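Local coordinates for transcriptional activator PlcR protein (Bacillus thuringiensis, PDB 3U3W) that activates transcription as a quorum-sensing virulence regulator, binding DNA through a helix-turn-helix domain in response to the signal peptide PapR, at residues Y212-I223 against L238-L249. Residues are numbered along the deposited sequence; the frame is centred on the assembly and turned at random.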
loop_
_atom_site.group_PDB
_atom_site.type_symbol
_atom_site.label_atom_id
_atom_site.label_comp_id
_atom_site.label_asym_id
_atom_site.label_seq_id
_atom_site.Cartn_x
_atom_site.Cartn_y
_atom_site.Cartn_z
ATOM N N TYR A 212 17.743 -23.401 13.195
ATOM C CA TYR A 212 16.316 -23.428 13.450
ATOM C C TYR A 212 15.836 -22.256 14.267
ATOM O O TYR A 212 14.809 -21.645 13.953
ATOM C CB TYR A 212 15.957 -24.755 14.093
ATOM C CG TYR A 212 16.286 -25.901 13.160
ATOM C CD1 TYR A 212 15.820 -25.898 11.836
ATOM C CD2 TYR A 212 17.097 -26.955 13.571
ATOM C CE1 TYR A 212 16.110 -26.931 10.971
ATOM C CE2 TYR A 212 17.398 -28.003 12.705
ATOM C CZ TYR A 212 16.914 -27.984 11.408
ATOM O OH TYR A 212 17.228 -29.014 10.544
ATOM N N GLU A 213 16.604 -21.924 15.294
ATOM C CA GLU A 213 16.283 -20.817 16.163
ATOM C C GLU A 213 16.281 -19.486 15.415
ATOM O O GLU A 213 15.396 -18.650 15.619
ATOM C CB GLU A 213 17.261 -20.783 17.340
ATOM C CG GLU A 213 17.155 -19.539 18.207
ATOM C CD GLU A 213 17.836 -19.706 19.562
ATOM O OE1 GLU A 213 18.685 -20.623 19.710
ATOM O OE2 GLU A 213 17.516 -18.914 20.479
ATOM N N GLU A 214 17.276 -19.271 14.565
ATOM C CA GLU A 214 17.329 -18.015 13.821
ATOM C C GLU A 214 16.207 -17.943 12.780
ATOM O O GLU A 214 15.695 -16.866 12.472
ATOM C CB GLU A 214 18.691 -17.822 13.153
ATOM C CG GLU A 214 19.711 -17.148 14.053
ATOM C CD GLU A 214 21.152 -17.378 13.594
ATOM O OE1 GLU A 214 21.715 -16.508 12.898
ATOM O OE2 GLU A 214 21.716 -18.438 13.926
ATOM N N SER A 215 15.843 -19.102 12.239
ATOM C CA SER A 215 14.786 -19.185 11.254
ATOM C C SER A 215 13.482 -18.736 11.917
ATOM O O SER A 215 12.760 -17.897 11.381
ATOM C CB SER A 215 14.661 -20.617 10.732
ATOM O OG SER A 215 13.663 -20.729 9.732
ATOM N N LEU A 216 13.199 -19.293 13.087
ATOM C CA LEU A 216 11.973 -18.980 13.822
ATOM C C LEU A 216 11.961 -17.506 14.234
ATOM O O LEU A 216 10.904 -16.856 14.269
ATOM C CB LEU A 216 11.826 -19.896 15.046
ATOM C CG LEU A 216 10.642 -19.677 15.992
ATOM C CD1 LEU A 216 9.321 -19.869 15.271
ATOM C CD2 LEU A 216 10.739 -20.578 17.221
ATOM N N TYR A 217 13.147 -16.977 14.521
ATOM C CA TYR A 217 13.282 -15.562 14.821
ATOM C C TYR A 217 12.790 -14.716 13.657
ATOM O O TYR A 217 11.957 -13.820 13.836
ATOM C CB TYR A 217 14.726 -15.200 15.142
ATOM C CG TYR A 217 14.961 -13.714 15.237
ATOM C CD1 TYR A 217 14.608 -13.000 16.382
ATOM C CD2 TYR A 217 15.541 -13.018 14.182
ATOM C CE1 TYR A 217 14.821 -11.621 16.460
ATOM C CE2 TYR A 217 15.769 -11.648 14.257
ATOM C CZ TYR A 217 15.405 -10.961 15.405
ATOM O OH TYR A 217 15.621 -9.608 15.480
ATOM N N GLN A 218 13.316 -14.998 12.466
ATOM C CA GLN A 218 12.900 -14.282 11.265
ATOM C C GLN A 218 11.419 -14.498 10.968
ATOM O O GLN A 218 10.730 -13.553 10.598
ATOM C CB GLN A 218 13.742 -14.689 10.065
ATOM C CG GLN A 218 15.196 -14.301 10.202
ATOM C CD GLN A 218 15.395 -12.812 10.052
ATOM O OE1 GLN A 218 14.552 -12.116 9.486
ATOM N NE2 GLN A 218 16.506 -12.308 10.569
ATOM N N VAL A 219 10.943 -15.731 11.139
ATOM C CA VAL A 219 9.534 -16.066 10.914
ATOM C C VAL A 219 8.597 -15.248 11.813
ATOM O O VAL A 219 7.651 -14.613 11.328
ATOM C CB VAL A 219 9.247 -17.575 11.120
ATOM C CG1 VAL A 219 7.748 -17.832 11.188
ATOM C CG2 VAL A 219 9.839 -18.373 10.007
ATOM N N ASN A 220 8.881 -15.246 13.112
ATOM C CA ASN A 220 8.057 -14.513 14.078
ATOM C C ASN A 220 8.105 -13.008 13.885
ATOM O O ASN A 220 7.095 -12.320 14.057
ATOM C CB ASN A 220 8.443 -14.870 15.510
ATOM C CG ASN A 220 7.977 -16.256 15.906
ATOM O OD1 ASN A 220 7.004 -16.779 15.357
ATOM N ND2 ASN A 220 8.673 -16.860 16.854
ATOM N N LYS A 221 9.281 -12.505 13.534
ATOM C CA LYS A 221 9.425 -11.107 13.177
ATOM C C LYS A 221 8.512 -10.789 11.975
ATOM O O LYS A 221 7.785 -9.799 11.980
ATOM C CB LYS A 221 10.884 -10.791 12.838
ATOM C CG LYS A 221 11.208 -9.315 12.806
ATOM C CD LYS A 221 12.001 -8.908 14.038
ATOM C CE LYS A 221 11.328 -9.398 15.330
ATOM N NZ LYS A 221 11.773 -8.640 16.549
ATOM N N ALA A 222 8.537 -11.643 10.955
ATOM C CA ALA A 222 7.762 -11.381 9.752
ATOM C C ALA A 222 6.232 -11.500 10.009
ATOM O O ALA A 222 5.463 -10.679 9.537
ATOM C CB ALA A 222 8.239 -12.263 8.587
ATOM N N ILE A 223 5.820 -12.485 10.796
ATOM C CA ILE A 223 4.434 -12.596 11.256
ATOM C C ILE A 223 3.966 -11.347 12.004
ATOM O O ILE A 223 2.848 -10.878 11.787
ATOM C CB ILE A 223 4.240 -13.846 12.154
ATOM C CG1 ILE A 223 4.531 -15.116 11.336
ATOM C CG2 ILE A 223 2.846 -13.844 12.820
ATOM C CD1 ILE A 223 4.125 -16.436 12.010
ATOM N N LEU A 238 4.184 -18.294 6.383
ATOM C CA LEU A 238 4.914 -17.995 7.615
ATOM C C LEU A 238 4.514 -18.918 8.762
ATOM O O LEU A 238 5.375 -19.491 9.411
ATOM C CB LEU A 238 4.725 -16.524 8.009
ATOM C CG LEU A 238 5.547 -15.579 7.112
ATOM C CD1 LEU A 238 5.147 -14.111 7.267
ATOM C CD2 LEU A 238 7.049 -15.776 7.361
ATOM N N TYR A 239 3.216 -19.076 8.998
ATOM C CA TYR A 239 2.746 -20.051 9.970
ATOM C C TYR A 239 3.219 -21.457 9.674
ATOM O O TYR A 239 3.515 -22.204 10.592
ATOM C CB TYR A 239 1.224 -20.047 10.083
ATOM C CG TYR A 239 0.737 -18.892 10.897
ATOM C CD1 TYR A 239 1.126 -18.741 12.220
ATOM C CD2 TYR A 239 -0.078 -17.928 10.336
ATOM C CE1 TYR A 239 0.700 -17.664 12.971
ATOM C CE2 TYR A 239 -0.507 -16.852 11.069
ATOM C CZ TYR A 239 -0.118 -16.725 12.388
ATOM O OH TYR A 239 -0.562 -15.642 13.107
ATOM N N TYR A 240 3.260 -21.816 8.395
ATOM C CA TYR A 240 3.729 -23.127 7.997
ATOM C C TYR A 240 5.212 -23.231 8.389
ATOM O O TYR A 240 5.623 -24.151 9.106
ATOM C CB TYR A 240 3.515 -23.345 6.484
ATOM C CG TYR A 240 4.080 -24.657 5.980
ATOM C CD1 TYR A 240 3.312 -25.820 5.994
ATOM C CD2 TYR A 240 5.394 -24.741 5.509
ATOM C CE1 TYR A 240 3.838 -27.031 5.551
ATOM C CE2 TYR A 240 5.920 -25.949 5.055
ATOM C CZ TYR A 240 5.142 -27.083 5.082
ATOM O OH TYR A 240 5.664 -28.267 4.644
ATOM N N GLN A 241 6.003 -22.265 7.936
ATOM C CA GLN A 241 7.408 -22.212 8.295
ATOM C C GLN A 241 7.645 -22.253 9.807
ATOM O O GLN A 241 8.610 -22.856 10.274
ATOM C CB GLN A 241 8.066 -20.969 7.717
ATOM C CG GLN A 241 9.558 -21.045 7.807
ATOM C CD GLN A 241 10.057 -22.286 7.119
ATOM O OE1 GLN A 241 9.718 -22.543 5.962
ATOM N NE2 GLN A 241 10.829 -23.091 7.834
ATOM N N ARG A 242 6.772 -21.604 10.569
ATOM C CA ARG A 242 6.941 -21.554 12.008
ATOM C C ARG A 242 6.619 -22.921 12.602
ATOM O O ARG A 242 7.296 -23.379 13.516
ATOM C CB ARG A 242 6.124 -20.419 12.636
ATOM C CG ARG A 242 4.982 -20.834 13.537
ATOM C CD ARG A 242 5.105 -20.299 14.969
ATOM N NE ARG A 242 4.978 -18.846 15.108
ATOM C CZ ARG A 242 3.874 -18.213 15.515
ATOM N NH1 ARG A 242 2.789 -18.917 15.805
ATOM N NH2 ARG A 242 3.846 -16.872 15.628
ATOM N N GLY A 243 5.615 -23.592 12.053
ATOM C CA GLY A 243 5.376 -24.984 12.394
ATOM C C GLY A 243 6.597 -25.870 12.120
ATOM O O GLY A 243 6.953 -26.715 12.943
ATOM N N GLU A 244 7.230 -25.688 10.961
ATOM C CA GLU A 244 8.459 -26.408 10.630
ATOM C C GLU A 244 9.533 -26.175 11.698
ATOM O O GLU A 244 10.162 -27.116 12.169
ATOM C CB GLU A 244 9.010 -25.970 9.270
ATOM C CG GLU A 244 8.124 -26.274 8.075
ATOM C CD GLU A 244 8.236 -27.713 7.626
ATOM O OE1 GLU A 244 9.117 -28.006 6.782
ATOM O OE2 GLU A 244 7.452 -28.550 8.123
ATOM N N CYS A 245 9.753 -24.917 12.066
ATOM C CA CYS A 245 10.787 -24.583 13.046
ATOM C C CYS A 245 10.459 -25.173 14.414
ATOM O O CYS A 245 11.316 -25.742 15.077
ATOM C CB CYS A 245 10.960 -23.068 13.159
ATOM S SG CYS A 245 11.720 -22.322 11.748
ATOM N N LEU A 246 9.201 -25.032 14.810
ATOM C CA LEU A 246 8.712 -25.547 16.073
ATOM C C LEU A 246 8.935 -27.049 16.190
ATOM O O LEU A 246 9.225 -27.550 17.276
ATOM C CB LEU A 246 7.226 -25.211 16.247
ATOM C CG LEU A 246 6.852 -23.729 16.446
ATOM C CD1 LEU A 246 5.386 -23.582 16.843
ATOM C CD2 LEU A 246 7.735 -23.056 17.482
ATOM N N ARG A 247 8.799 -27.760 15.074
ATOM C CA ARG A 247 9.014 -29.205 15.055
ATOM C C ARG A 247 10.490 -29.541 15.304
ATOM O O ARG A 247 10.805 -30.392 16.121
ATOM C CB ARG A 247 8.527 -29.810 13.731
ATOM C CG ARG A 247 8.198 -31.295 13.790
ATOM C CD ARG A 247 7.128 -31.659 12.751
ATOM N NE ARG A 247 7.432 -31.110 11.431
ATOM C CZ ARG A 247 8.223 -31.697 10.535
ATOM N NH1 ARG A 247 8.788 -32.868 10.808
ATOM N NH2 ARG A 247 8.452 -31.112 9.362
ATOM N N LYS A 248 11.393 -28.855 14.616
ATOM C CA LYS A 248 12.816 -29.125 14.780
ATOM C C LYS A 248 13.303 -28.742 16.168
ATOM O O LYS A 248 14.210 -29.381 16.713
ATOM C CB LYS A 248 13.645 -28.397 13.717
ATOM C CG LYS A 248 13.502 -28.986 12.350
ATOM C CD LYS A 248 13.750 -30.482 12.406
ATOM C CE LYS A 248 13.327 -31.173 11.120
ATOM N NZ LYS A 248 14.321 -30.984 10.024
ATOM N N LEU A 249 12.704 -27.696 16.730
ATOM C CA LEU A 249 13.126 -27.192 18.030
ATOM C C LEU A 249 12.463 -27.969 19.174
ATOM O O LEU A 249 12.694 -27.673 20.339
ATOM C CB LEU A 249 12.847 -25.691 18.148
ATOM C CG LEU A 249 13.761 -24.792 17.314
ATOM C CD1 LEU A 249 13.304 -23.344 17.400
ATOM C CD2 LEU A 249 15.234 -24.928 17.752
HETATM O O HOH W 1 5.196 -13.825 15.975
#
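Tyr-212 to Ile-223 and Leu-238 to Leu-249 form an antiparallel helix pair whose axes come within 9.2 Å at 152° between their N-to-C directions, with Tyr-212 facing Cys-245 and Val-219 facing Leu-238. At one end the Tyr-212 ring is covered on one face by the aliphatic part of Lys-248: Lys-248 CB stands 3.6 Å from the centroid of the Tyr-212 ring and 8° off its normal, a CH-pi contact. Leu-249 packs beside it, its CD2 against Tyr-212 CB and its CD1 against Leu-216 CD2. Further along, Cys-245 SG approaches Ser-215 OG to 3.2 Å, although that hydroxyl is hydrogen-bonded to Ala-203 O, and Leu-216 CB rests on Cys-245 CB.

In the middle, Arg-242 packs as a knob into the hole formed by Leu-216, Val-219, Asn-220 and Ile-223. Arg-242 CB presses on Val-219 CG1 at 3.4 Å, while bends at chi2 and chi3 bring the guanidinium edge to Asn-220. There Arg-242 NE donates to Asn-220 OD1 at 2.9 Å, in the carbonyl plane, and NH2 adds a weak bond to the same oxygen; the amide and guanidinium planes are 64° apart. A water accepts weakly from Arg-242 NH2 and donates to Asn-220 O. Ile-223 CD1 lies over one guanidinium face and also over the Tyr-239 ring, 4.1 Å from its centroid, whereas Ile-223 CG1 meets Leu-238 CB at 3.6 Å.

The pairing is that of a helical hairpin, consistent with the tetratricopeptide-like C-terminal domain of this family. Helix 192-208 flanks it through Tyr-200 on Leu-238 and Tyr-207 on Gln-241; helix 253-269 packs on Tyr-239, Arg-242 and Leu-246. Tyr-239 also meets Ile-269 of the second subunit, and Tyr-240 touches the bound peptide.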